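Local coordinates for protein probable tautomerase/dehalogenase AU4130 (Aspergillus fumigatus Af293, PDB 3C6V) that is of unknown function but is probably a tautomerase or dehalogenase related to oxalocrotonate tautomerase, and forms a trimer, at residues R24-S30 against Q61-Q67; H41-I46 against F110-F115; H79-L85 against K118-Y124. All blocks are in the same frame, centred on the assembly; numbering follows the deposited sequence.

Interaction 1 of 3, residues R24-S30 against Q61-Q67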
loop_
_atom_site.group_PDB
_atom_site.type_symbol
_atom_site.label_atom_id
_atom_site.label_comp_id
_atom_site.label_asym_id
_atom_site.label_seq_id
_atom_site.Cartn_x
_atom_site.Cartn_y
_atom_site.Cartn_z
ATOM N N ARG B 24 -4.915 -9.270 -0.069
ATOM C CA ARG B 24 -5.632 -8.026 0.214
ATOM C C ARG B 24 -5.630 -7.200 -1.071
ATOM O O ARG B 24 -4.566 -6.880 -1.595
ATOM C CB ARG B 24 -4.916 -7.268 1.345
ATOM C CG ARG B 24 -5.461 -5.846 1.611
ATOM C CD ARG B 24 -6.435 -5.794 2.764
ATOM N NE ARG B 24 -5.927 -6.217 4.075
ATOM C CZ ARG B 24 -5.226 -5.460 4.924
ATOM N NH1 ARG B 24 -4.859 -4.225 4.604
ATOM N NH2 ARG B 24 -4.867 -5.963 6.073
ATOM N N TRP B 25 -6.804 -6.888 -1.605
ATOM C CA TRP B 25 -6.893 -6.095 -2.835
ATOM C C TRP B 25 -7.349 -4.665 -2.503
ATOM O O TRP B 25 -8.328 -4.475 -1.782
ATOM C CB TRP B 25 -7.869 -6.718 -3.840
ATOM C CG TRP B 25 -7.384 -8.028 -4.504
ATOM C CD1 TRP B 25 -6.826 -9.140 -3.901
ATOM C CD2 TRP B 25 -7.468 -8.330 -5.899
ATOM N NE1 TRP B 25 -6.577 -10.111 -4.854
ATOM C CE2 TRP B 25 -6.947 -9.634 -6.083
ATOM C CE3 TRP B 25 -7.928 -7.616 -7.008
ATOM C CZ2 TRP B 25 -6.855 -10.235 -7.341
ATOM C CZ3 TRP B 25 -7.862 -8.207 -8.258
ATOM C CH2 TRP B 25 -7.333 -9.526 -8.415
ATOM N N LEU B 26 -6.615 -3.677 -3.001
ATOM C CA LEU B 26 -6.986 -2.277 -2.885
ATOM C C LEU B 26 -7.298 -1.775 -4.278
ATOM O O LEU B 26 -6.462 -1.899 -5.200
ATOM C CB LEU B 26 -5.839 -1.461 -2.257
ATOM C CG LEU B 26 -6.071 0.062 -2.153
ATOM C CD1 LEU B 26 -7.287 0.354 -1.197
ATOM C CD2 LEU B 26 -4.827 0.753 -1.659
ATOM N N ILE B 27 -8.509 -1.257 -4.456
ATOM C CA ILE B 27 -8.967 -0.893 -5.802
ATOM C C ILE B 27 -9.396 0.573 -5.774
ATOM O O ILE B 27 -10.464 0.919 -5.241
ATOM C CB ILE B 27 -10.150 -1.807 -6.260
ATOM C CG1 ILE B 27 -9.710 -3.288 -6.223
ATOM C CG2 ILE B 27 -10.592 -1.440 -7.699
ATOM C CD1 ILE B 27 -10.785 -4.314 -6.745
ATOM N N GLN B 28 -8.529 1.420 -6.299
ATOM C CA GLN B 28 -8.792 2.856 -6.424
ATOM C C GLN B 28 -9.429 3.106 -7.794
ATOM O O GLN B 28 -9.066 2.442 -8.761
ATOM C CB GLN B 28 -7.475 3.623 -6.335
ATOM C CG GLN B 28 -6.874 3.658 -4.916
ATOM C CD GLN B 28 -5.393 3.984 -4.925
ATOM O OE1 GLN B 28 -4.563 3.100 -5.093
ATOM N NE2 GLN B 28 -5.062 5.247 -4.782
ATOM N N HIS B 29 -10.372 4.055 -7.893
ATOM C CA HIS B 29 -11.103 4.239 -9.164
ATOM C C HIS B 29 -11.730 5.621 -9.226
ATOM O O HIS B 29 -11.979 6.274 -8.177
ATOM C CB HIS B 29 -12.188 3.154 -9.323
ATOM C CG HIS B 29 -13.216 3.189 -8.225
ATOM N ND1 HIS B 29 -14.351 3.980 -8.282
ATOM C CD2 HIS B 29 -13.265 2.546 -7.033
ATOM C CE1 HIS B 29 -15.047 3.833 -7.165
ATOM N NE2 HIS B 29 -14.416 2.958 -6.395
ATOM N N SER B 30 -11.996 6.085 -10.444
ATOM C CA SER B 30 -12.647 7.399 -10.627
ATOM C C SER B 30 -14.128 7.363 -10.252
ATOM O O SER B 30 -14.728 6.290 -10.128
ATOM C CB SER B 30 -12.465 7.867 -12.091
ATOM O OG SER B 30 -12.525 6.730 -12.964
ATOM N N GLN B 61 -9.842 -10.164 1.171
ATOM C CA GLN B 61 -10.320 -8.800 1.429
ATOM C C GLN B 61 -10.170 -7.959 0.174
ATOM O O GLN B 61 -9.096 -7.963 -0.466
ATOM C CB GLN B 61 -9.538 -8.148 2.573
ATOM C CG GLN B 61 -9.665 -8.948 3.910
ATOM C CD GLN B 61 -9.590 -8.056 5.122
ATOM O OE1 GLN B 61 -9.597 -6.830 5.001
ATOM N NE2 GLN B 61 -9.543 -8.660 6.310
ATOM N N VAL B 62 -11.236 -7.238 -0.167
ATOM C CA VAL B 62 -11.245 -6.384 -1.336
ATOM C C VAL B 62 -11.843 -5.059 -0.907
ATOM O O VAL B 62 -13.010 -5.025 -0.434
ATOM C CB VAL B 62 -12.109 -6.985 -2.476
ATOM C CG1 VAL B 62 -12.144 -6.017 -3.688
ATOM C CG2 VAL B 62 -11.598 -8.379 -2.926
ATOM N N HIS B 63 -11.044 -3.992 -1.006
ATOM C CA HIS B 63 -11.487 -2.677 -0.540
ATOM C C HIS B 63 -11.384 -1.680 -1.693
ATOM O O HIS B 63 -10.329 -1.565 -2.320
ATOM C CB HIS B 63 -10.667 -2.190 0.657
ATOM C CG HIS B 63 -10.681 -3.141 1.828
ATOM N ND1 HIS B 63 -11.732 -3.205 2.713
ATOM C CD2 HIS B 63 -9.787 -4.067 2.241
ATOM C CE1 HIS B 63 -11.489 -4.126 3.626
ATOM N NE2 HIS B 63 -10.310 -4.665 3.370
ATOM N N PHE B 64 -12.475 -0.978 -1.950
ATOM C CA PHE B 64 -12.551 0.010 -3.035
ATOM C C PHE B 64 -12.414 1.409 -2.452
ATOM O O PHE B 64 -12.993 1.707 -1.377
ATOM C CB PHE B 64 -13.940 -0.073 -3.737
ATOM C CG PHE B 64 -14.135 -1.331 -4.548
ATOM C CD1 PHE B 64 -14.583 -2.499 -3.938
ATOM C CD2 PHE B 64 -13.845 -1.356 -5.916
ATOM C CE1 PHE B 64 -14.748 -3.685 -4.665
ATOM C CE2 PHE B 64 -14.045 -2.544 -6.673
ATOM C CZ PHE B 64 -14.491 -3.691 -6.042
ATOM N N ILE B 65 -11.664 2.275 -3.140
ATOM C CA ILE B 65 -11.562 3.688 -2.727
ATOM C C ILE B 65 -11.828 4.585 -3.918
ATOM O O ILE B 65 -11.063 4.578 -4.913
ATOM C CB ILE B 65 -10.200 4.026 -2.091
ATOM C CG1 ILE B 65 -10.051 3.304 -0.720
ATOM C CG2 ILE B 65 -10.060 5.549 -1.945
ATOM C CD1 ILE B 65 -8.687 3.595 -0.024
ATOM N N GLU B 66 -12.944 5.306 -3.860
ATOM C CA GLU B 66 -13.249 6.245 -4.947
ATOM C C GLU B 66 -12.381 7.492 -4.784
ATOM O O GLU B 66 -12.286 8.088 -3.690
ATOM C CB GLU B 66 -14.733 6.598 -4.998
ATOM C CG GLU B 66 -15.097 7.435 -6.235
ATOM C CD GLU B 66 -16.582 7.595 -6.408
ATOM O OE1 GLU B 66 -17.243 6.638 -6.857
ATOM O OE2 GLU B 66 -17.068 8.700 -6.142
ATOM N N GLN B 67 -11.750 7.875 -5.885
ATOM C CA GLN B 67 -10.876 9.053 -5.952
ATOM C C GLN B 67 -11.680 10.196 -6.579
ATOM O O GLN B 67 -12.008 10.104 -7.754
ATOM C CB GLN B 67 -9.652 8.736 -6.834
ATOM C CG GLN B 67 -8.716 7.629 -6.256
ATOM C CD GLN B 67 -7.758 8.157 -5.195
ATOM O OE1 GLN B 67 -7.470 9.360 -5.115
ATOM N NE2 GLN B 67 -7.223 7.262 -4.419
#

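Interaction 2 of 3, residues H41-I46 against F110-F115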
loop_
_atom_site.group_PDB
_atom_site.type_symbol
_atom_site.label_atom_id
_atom_site.label_comp_id
_atom_site.label_asym_id
_atom_site.label_seq_id
_atom_site.Cartn_x
_atom_site.Cartn_y
_atom_site.Cartn_z
ATOM N N HIS B 41 -19.902 -7.630 -7.396
ATOM C CA HIS B 41 -19.665 -8.752 -8.301
ATOM C C HIS B 41 -18.156 -9.023 -8.475
ATOM O O HIS B 41 -17.718 -10.188 -8.438
ATOM C CB HIS B 41 -20.366 -8.526 -9.652
ATOM C CG HIS B 41 -20.276 -9.705 -10.581
ATOM N ND1 HIS B 41 -19.632 -9.645 -11.800
ATOM C CD2 HIS B 41 -20.723 -10.978 -10.456
ATOM C CE1 HIS B 41 -19.688 -10.828 -12.387
ATOM N NE2 HIS B 41 -20.350 -11.653 -11.596
ATOM N N LEU B 42 -17.356 -7.958 -8.633
ATOM C CA LEU B 42 -15.907 -8.132 -8.710
ATOM C C LEU B 42 -15.332 -8.806 -7.453
ATOM O O LEU B 42 -14.507 -9.735 -7.549
ATOM C CB LEU B 42 -15.221 -6.773 -8.985
ATOM C CG LEU B 42 -13.712 -6.774 -9.300
ATOM C CD1 LEU B 42 -13.415 -7.716 -10.465
ATOM C CD2 LEU B 42 -13.288 -5.356 -9.645
ATOM N N ALA B 43 -15.792 -8.353 -6.274
ATOM C CA ALA B 43 -15.288 -8.895 -5.031
ATOM C C ALA B 43 -15.596 -10.398 -4.946
ATOM O O ALA B 43 -14.765 -11.191 -4.480
ATOM C CB ALA B 43 -15.868 -8.131 -3.847
ATOM N N GLN B 44 -16.772 -10.788 -5.419
ATOM C CA GLN B 44 -17.159 -12.214 -5.425
ATOM C C GLN B 44 -16.319 -13.036 -6.399
ATOM O O GLN B 44 -15.891 -14.155 -6.092
ATOM C CB GLN B 44 -18.634 -12.377 -5.772
ATOM C CG GLN B 44 -19.565 -11.957 -4.671
ATOM C CD GLN B 44 -21.000 -12.172 -5.096
ATOM O OE1 GLN B 44 -21.353 -13.252 -5.580
ATOM N NE2 GLN B 44 -21.829 -11.159 -4.932
ATOM N N GLN B 45 -16.059 -12.479 -7.575
ATOM C CA GLN B 45 -15.173 -13.130 -8.536
ATOM C C GLN B 45 -13.743 -13.330 -8.005
ATOM O O GLN B 45 -13.139 -14.410 -8.166
ATOM C CB GLN B 45 -15.179 -12.323 -9.817
ATOM C CG GLN B 45 -16.543 -12.423 -10.512
ATOM C CD GLN B 45 -16.544 -11.843 -11.897
ATOM O OE1 GLN B 45 -16.703 -12.559 -12.899
ATOM N NE2 GLN B 45 -16.393 -10.554 -11.977
ATOM N N ILE B 46 -13.201 -12.273 -7.397
ATOM C CA ILE B 46 -11.856 -12.331 -6.807
ATOM C C ILE B 46 -11.851 -13.418 -5.715
ATOM O O ILE B 46 -10.924 -14.225 -5.628
ATOM C CB ILE B 46 -11.437 -10.943 -6.227
ATOM C CG1 ILE B 46 -11.289 -9.901 -7.352
ATOM C CG2 ILE B 46 -10.111 -11.077 -5.372
ATOM C CD1 ILE B 46 -11.387 -8.440 -6.801
ATOM N N PHE B 110 -11.622 -12.321 -15.220
ATOM C CA PHE B 110 -12.717 -11.486 -14.700
ATOM C C PHE B 110 -12.500 -9.975 -14.821
ATOM O O PHE B 110 -13.462 -9.207 -14.989
ATOM C CB PHE B 110 -13.174 -11.878 -13.268
ATOM C CG PHE B 110 -12.104 -11.818 -12.220
ATOM C CD1 PHE B 110 -11.713 -10.606 -11.649
ATOM C CD2 PHE B 110 -11.558 -13.007 -11.713
ATOM C CE1 PHE B 110 -10.716 -10.552 -10.638
ATOM C CE2 PHE B 110 -10.597 -12.987 -10.701
ATOM C CZ PHE B 110 -10.146 -11.761 -10.160
ATOM N N LEU B 111 -11.256 -9.526 -14.749
ATOM C CA LEU B 111 -11.020 -8.080 -14.823
ATOM C C LEU B 111 -11.279 -7.556 -16.234
ATOM O O LEU B 111 -11.941 -6.534 -16.409
ATOM C CB LEU B 111 -9.575 -7.759 -14.427
ATOM C CG LEU B 111 -9.237 -8.079 -12.973
ATOM C CD1 LEU B 111 -7.718 -7.902 -12.777
ATOM C CD2 LEU B 111 -10.054 -7.113 -12.092
ATOM N N THR B 112 -10.747 -8.257 -17.225
ATOM C CA THR B 112 -10.849 -7.799 -18.629
ATOM C C THR B 112 -12.311 -7.691 -19.076
ATOM O O THR B 112 -12.710 -6.625 -19.560
ATOM C CB THR B 112 -9.957 -8.616 -19.613
ATOM O OG1 THR B 112 -8.572 -8.468 -19.239
ATOM C CG2 THR B 112 -10.124 -8.107 -21.053
ATOM N N PRO B 113 -13.138 -8.764 -18.888
ATOM C CA PRO B 113 -14.544 -8.628 -19.319
ATOM C C PRO B 113 -15.336 -7.576 -18.583
ATOM O O PRO B 113 -16.347 -7.098 -19.127
ATOM C CB PRO B 113 -15.171 -10.023 -19.031
ATOM C CG PRO B 113 -14.006 -10.936 -18.836
ATOM C CD PRO B 113 -12.847 -10.123 -18.380
HETATM N N MSE B 114 -14.938 -7.210 -17.363
HETATM C CA MSE B 114 -15.675 -6.140 -16.714
HETATM C C MSE B 114 -15.292 -4.755 -17.239
HETATM O O MSE B 114 -16.174 -3.912 -17.477
HETATM C CB MSE B 114 -15.544 -6.165 -15.186
HETATM C CG MSE B 114 -16.538 -5.164 -14.508
HETATM SE SE MSE B 114 -16.307 -5.248 -12.611
HETATM C CE MSE B 114 -17.574 -6.722 -12.302
ATOM N N PHE B 115 -13.995 -4.541 -17.430
ATOM C CA PHE B 115 -13.451 -3.206 -17.702
ATOM C C PHE B 115 -13.456 -2.841 -19.183
ATOM O O PHE B 115 -13.767 -1.713 -19.552
ATOM C CB PHE B 115 -12.028 -3.110 -17.174
ATOM C CG PHE B 115 -11.914 -3.264 -15.675
ATOM C CD1 PHE B 115 -10.731 -3.734 -15.117
ATOM C CD2 PHE B 115 -12.993 -2.985 -14.823
ATOM C CE1 PHE B 115 -10.595 -3.872 -13.715
ATOM C CE2 PHE B 115 -12.869 -3.137 -13.430
ATOM C CZ PHE B 115 -11.655 -3.575 -12.878
HETATM O O HOH W 1 -16.081 -9.792 -14.546
#

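Interaction 3 of 3, residues H79-L85 against K118-Y124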
loop_
_atom_site.group_PDB
_atom_site.type_symbol
_atom_site.label_atom_id
_atom_site.label_comp_id
_atom_site.label_asym_id
_atom_site.label_seq_id
_atom_site.Cartn_x
_atom_site.Cartn_y
_atom_site.Cartn_z
ATOM N N HIS B 79 -7.710 11.528 -15.063
ATOM C CA HIS B 79 -8.409 10.463 -15.770
ATOM C C HIS B 79 -9.789 10.182 -15.157
ATOM O O HIS B 79 -9.869 9.808 -13.976
ATOM C CB HIS B 79 -7.549 9.177 -15.764
ATOM C CG HIS B 79 -7.997 8.154 -16.759
ATOM N ND1 HIS B 79 -7.132 7.541 -17.644
ATOM C CD2 HIS B 79 -9.216 7.633 -17.004
ATOM C CE1 HIS B 79 -7.802 6.679 -18.393
ATOM N NE2 HIS B 79 -9.072 6.725 -18.029
ATOM N N PRO B 80 -10.880 10.323 -15.965
ATOM C CA PRO B 80 -12.239 10.121 -15.458
ATOM C C PRO B 80 -12.762 8.664 -15.557
ATOM O O PRO B 80 -13.913 8.412 -15.206
ATOM C CB PRO B 80 -13.075 11.004 -16.387
ATOM C CG PRO B 80 -12.396 10.760 -17.762
ATOM C CD PRO B 80 -10.886 10.699 -17.394
ATOM N N ASN B 81 -11.954 7.712 -16.022
ATOM C CA ASN B 81 -12.488 6.369 -16.252
ATOM C C ASN B 81 -11.432 5.275 -16.063
ATOM O O ASN B 81 -11.160 4.510 -16.987
ATOM C CB ASN B 81 -13.155 6.282 -17.639
ATOM C CG ASN B 81 -14.087 5.100 -17.766
ATOM O OD1 ASN B 81 -14.830 4.777 -16.841
ATOM N ND2 ASN B 81 -14.040 4.427 -18.919
ATOM N N PHE B 82 -10.862 5.203 -14.860
ATOM C CA PHE B 82 -9.725 4.297 -14.594
ATOM C C PHE B 82 -10.042 3.437 -13.364
ATOM O O PHE B 82 -10.875 3.818 -12.508
ATOM C CB PHE B 82 -8.418 5.094 -14.328
ATOM C CG PHE B 82 -8.359 5.661 -12.941
ATOM C CD1 PHE B 82 -8.887 6.926 -12.669
ATOM C CD2 PHE B 82 -7.826 4.910 -11.884
ATOM C CE1 PHE B 82 -8.868 7.465 -11.371
ATOM C CE2 PHE B 82 -7.852 5.428 -10.577
ATOM C CZ PHE B 82 -8.355 6.702 -10.323
ATOM N N VAL B 83 -9.337 2.318 -13.274
ATOM C CA VAL B 83 -9.260 1.479 -12.061
ATOM C C VAL B 83 -7.789 1.110 -11.853
ATOM O O VAL B 83 -7.143 0.569 -12.759
ATOM C CB VAL B 83 -10.145 0.186 -12.168
ATOM C CG1 VAL B 83 -10.050 -0.716 -10.889
ATOM C CG2 VAL B 83 -11.620 0.539 -12.462
ATOM N N ALA B 84 -7.263 1.426 -10.661
ATOM C CA ALA B 84 -5.888 1.119 -10.293
ATOM C C ALA B 84 -5.911 0.120 -9.156
ATOM O O ALA B 84 -6.462 0.397 -8.081
ATOM C CB ALA B 84 -5.143 2.402 -9.833
ATOM N N LEU B 85 -5.347 -1.058 -9.386
ATOM C CA LEU B 85 -5.409 -2.109 -8.386
ATOM C C LEU B 85 -4.037 -2.382 -7.771
ATOM O O LEU B 85 -3.015 -2.406 -8.478
ATOM C CB LEU B 85 -5.973 -3.395 -8.990
ATOM C CG LEU B 85 -7.358 -3.313 -9.647
ATOM C CD1 LEU B 85 -7.240 -2.997 -11.167
ATOM C CD2 LEU B 85 -8.015 -4.696 -9.500
ATOM N N LYS B 118 -16.469 -1.168 -20.781
ATOM C CA LYS B 118 -16.743 0.140 -20.189
ATOM C C LYS B 118 -15.723 1.170 -20.664
ATOM O O LYS B 118 -15.764 2.312 -20.224
ATOM C CB LYS B 118 -16.726 0.072 -18.640
ATOM C CG LYS B 118 -17.789 -0.868 -18.091
ATOM C CD LYS B 118 -17.729 -0.963 -16.558
ATOM C CE LYS B 118 -19.128 -0.827 -16.058
ATOM N NZ LYS B 118 -19.444 0.520 -15.473
ATOM N N GLY B 119 -14.778 0.762 -21.522
ATOM C CA GLY B 119 -13.688 1.675 -21.934
ATOM C C GLY B 119 -12.766 2.097 -20.785
ATOM O O GLY B 119 -12.044 3.107 -20.890
ATOM N N ILE B 120 -12.758 1.323 -19.692
ATOM C CA ILE B 120 -11.871 1.605 -18.529
ATOM C C ILE B 120 -10.405 1.326 -18.861
ATOM O O ILE B 120 -10.091 0.342 -19.593
ATOM C CB ILE B 120 -12.315 0.773 -17.314
ATOM C CG1 ILE B 120 -13.638 1.344 -16.778
ATOM C CG2 ILE B 120 -11.205 0.710 -16.207
ATOM C CD1 ILE B 120 -14.353 0.401 -15.701
ATOM N N ASP B 121 -9.506 2.208 -18.396
ATOM C CA ASP B 121 -8.076 1.887 -18.383
ATOM C C ASP B 121 -7.756 1.377 -16.996
ATOM O O ASP B 121 -8.074 2.032 -16.000
ATOM C CB ASP B 121 -7.182 3.110 -18.719
ATOM C CG ASP B 121 -7.321 3.545 -20.169
ATOM O OD1 ASP B 121 -7.560 2.688 -21.056
ATOM O OD2 ASP B 121 -7.194 4.746 -20.431
ATOM N N TRP B 122 -7.122 0.210 -16.922
ATOM C CA TRP B 122 -6.857 -0.387 -15.608
ATOM C C TRP B 122 -5.431 -0.889 -15.514
ATOM O O TRP B 122 -4.836 -1.248 -16.534
ATOM C CB TRP B 122 -7.862 -1.499 -15.289
ATOM C CG TRP B 122 -7.706 -2.837 -16.040
ATOM C CD1 TRP B 122 -7.217 -4.024 -15.531
ATOM C CD2 TRP B 122 -8.100 -3.116 -17.390
ATOM N NE1 TRP B 122 -7.279 -5.014 -16.492
ATOM C CE2 TRP B 122 -7.819 -4.487 -17.637
ATOM C CE3 TRP B 122 -8.682 -2.349 -18.408
ATOM C CZ2 TRP B 122 -8.073 -5.097 -18.881
ATOM C CZ3 TRP B 122 -8.933 -2.944 -19.639
ATOM C CH2 TRP B 122 -8.627 -4.315 -19.870
ATOM N N GLU B 123 -4.886 -0.889 -14.293
ATOM C CA GLU B 123 -3.541 -1.395 -14.051
ATOM C C GLU B 123 -3.535 -2.129 -12.722
ATOM O O GLU B 123 -4.133 -1.653 -11.733
ATOM C CB GLU B 123 -2.539 -0.246 -13.971
ATOM C CG GLU B 123 -1.107 -0.696 -13.654
ATOM C CD GLU B 123 -0.158 0.472 -13.384
ATOM O OE1 GLU B 123 -0.313 1.165 -12.352
ATOM O OE2 GLU B 123 0.754 0.688 -14.203
ATOM N N TYR B 124 -2.882 -3.286 -12.706
ATOM C CA TYR B 124 -2.634 -3.986 -11.453
ATOM C C TYR B 124 -1.161 -4.343 -11.307
ATOM O O TYR B 124 -0.415 -4.432 -12.299
ATOM C CB TYR B 124 -3.532 -5.210 -11.263
ATOM C CG TYR B 124 -3.368 -6.333 -12.312
ATOM C CD1 TYR B 124 -4.354 -6.554 -13.307
ATOM C CD2 TYR B 124 -2.249 -7.173 -12.282
ATOM C CE1 TYR B 124 -4.222 -7.626 -14.230
ATOM C CE2 TYR B 124 -2.080 -8.206 -13.214
ATOM C CZ TYR B 124 -3.082 -8.432 -14.174
ATOM O OH TYR B 124 -2.919 -9.485 -15.062
#

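Interaction 1 of 3, residues R24-S30 against Q61-Q67
Ile27 lies alongside Phe64, both side chains leaving the sheet on the same face and pointing the same way. Starting at the root, Ile27 CB is 3.7 Å from Phe64 CD2, and the CG2 branch meets the same ring carbon. The other branch turns back beside the backbone N (chi1 -58°) and then runs extended, which puts CD1 in a notch between two neighbours: it is 3.7 Å from Phe64 CE2 and 3.8 Å from Val62 CG1. Further along this face, His29 lays its imidazole over the backbone of Glu66, whose CA makes a CH-pi contact 3.9 Å from the ring centroid. The next residue, just past the strand, steadies the ring: His29 ND1 donates to Ser30 O at 3.0 Å, approaching from above the carbonyl plane. On the other face, His63 NE2 gives a hydrogen bond of 2.8 Å to Gln61 OE1, in the ring plane and in the carbonyl plane, while Leu26 CD1 packs on Ile65 CD1. Six backbone hydrogen bonds, from Trp25 N to Gln61 O through Gln67 N to His29 O, join these parallel strands of a beta-alpha-beta unit. The guanidinium of Arg24 reaches a second subunit, where it forms a salt bridge with Glu123. The chemistry thus divides by face: the Ile27 side is mainly hydrophobic and faces the helices, whereas the Arg24 and His63 side carries polar groups into the trimer interface.

Interaction 2 of 3, residues H41-I46 against F110-F115
Leu42 is the knob that fits helix 36-51 against helix 97-115: its side chain drops into a hollow walled by Phe110, Leu111, Met114 and Phe115. The fork of the leucine divides the work, CD1 pressing on Phe110 CD1 at 3.6 Å and on Leu111 CD2, while CD2 points to Phe115 CZ. Met114, present as selenomethionine, closes the rim; its chain bends at the last torsion (chi3 -88°), and CE comes to the edge of the His41 ring, 3.6 Å from ND1. Phe110 is the answering bump. With CG set between its backbone N and carbonyl carbon (chi1 59°), the ring reaches across to the other helix and turns one face to the Gln45-Ile46 backbone. Gln45 CB makes a CH-pi contact with that face, 4.3 Å from the centroid, and Ile46 CG1 crosses close at 3.4 Å from Phe110 CE1. The segments run nearly antiparallel, at 163°, with axes 11.0 Å apart, a separation bridged by these long side chains. Polar chemistry appears at one margin, where a water accepts from Gln45 NE2 at 2.7 Å and donates to Phe110 O, also at 2.7 Å. The helical bond from Met114 N to that carbonyl is weak, and the water gives it a second donor. The join is thus mainly hydrophobic, with a water linking Gln45 and Phe110 at its margin.

Interaction 3 of 3, residues H79-L85 against K118-Y124
Asn81 and Ile120 cross at about a right angle where the two segments converge. A chi1 of -162° carries the Asn81 amide away from its own N and across to the other segment, toward the turn that follows helix 97-115: ND2 donates to Lys118 O at 3.0 Å, the acceptor lying in the amide plane, and OD1 rests 3.6 Å from Ile120 CG1. Ile120 uses its other branch differently: CG2 packs on Val83 CG2 at 3.8 Å, the two side chains crossing obliquely. One isoleucine therefore has a branch against the amide and a branch against the hydrophobic layer.

Beyond this point the segments run as parallel strands, only 3° apart in direction and 4.7 Å between axes. They are the outer members of a beta-alpha-beta unit, strand 82-90, helix 97-115 and strand 121-129. The helix is ended by a Schellman motif with Gly119, at positive phi, as its C-prime residue, from which the chain passes into the second strand. Backbone bonds zip the pair together from Asp121 N to Asn81 O onward, the last being Leu85 N to Glu123 O at 2.7 Å.

On the face shared by Val83 and Trp122 the CB atoms stand side by side, but the indole then turns away from Val83 to meet Phe115 and Thr112 of the helix. Leu85 CD1 approaches Glu123 O at 3.4 Å. Leu85 CB also sits 3.8 Å from Tyr124 CB; the phenol leads off toward the helix, where its OH bonds to Asp108. Glu123 projects on the opposite face, where its carboxylate accepts a hydrogen bond from Trp134 of a third subunit.

In the fold
Interactions 1 and 3 lie in one mixed sheet, their centres 12 Å apart: strands 24-29 and 82-90 are antiparallel neighbours, with a probable hydrogen bond from Ala84 N to Gln28 O, 2.8 Å. Interaction 2 is the helical layer across one face, its centre 13 Å from each of the others. It meets interaction 1 through Trp25 CE2 and Ile46 CG2, 3.5 Å apart, and interaction 3 where Phe115 packs on Trp122. The two beta-alpha-beta units lie next to each other in the sheet, with their helices packed together on one face, and interactions 1 and 3 both reach neighbouring subunits. A bound sodium ion lies about 11 Å from the side chain of Tyr124, and no substrate marks an active site here.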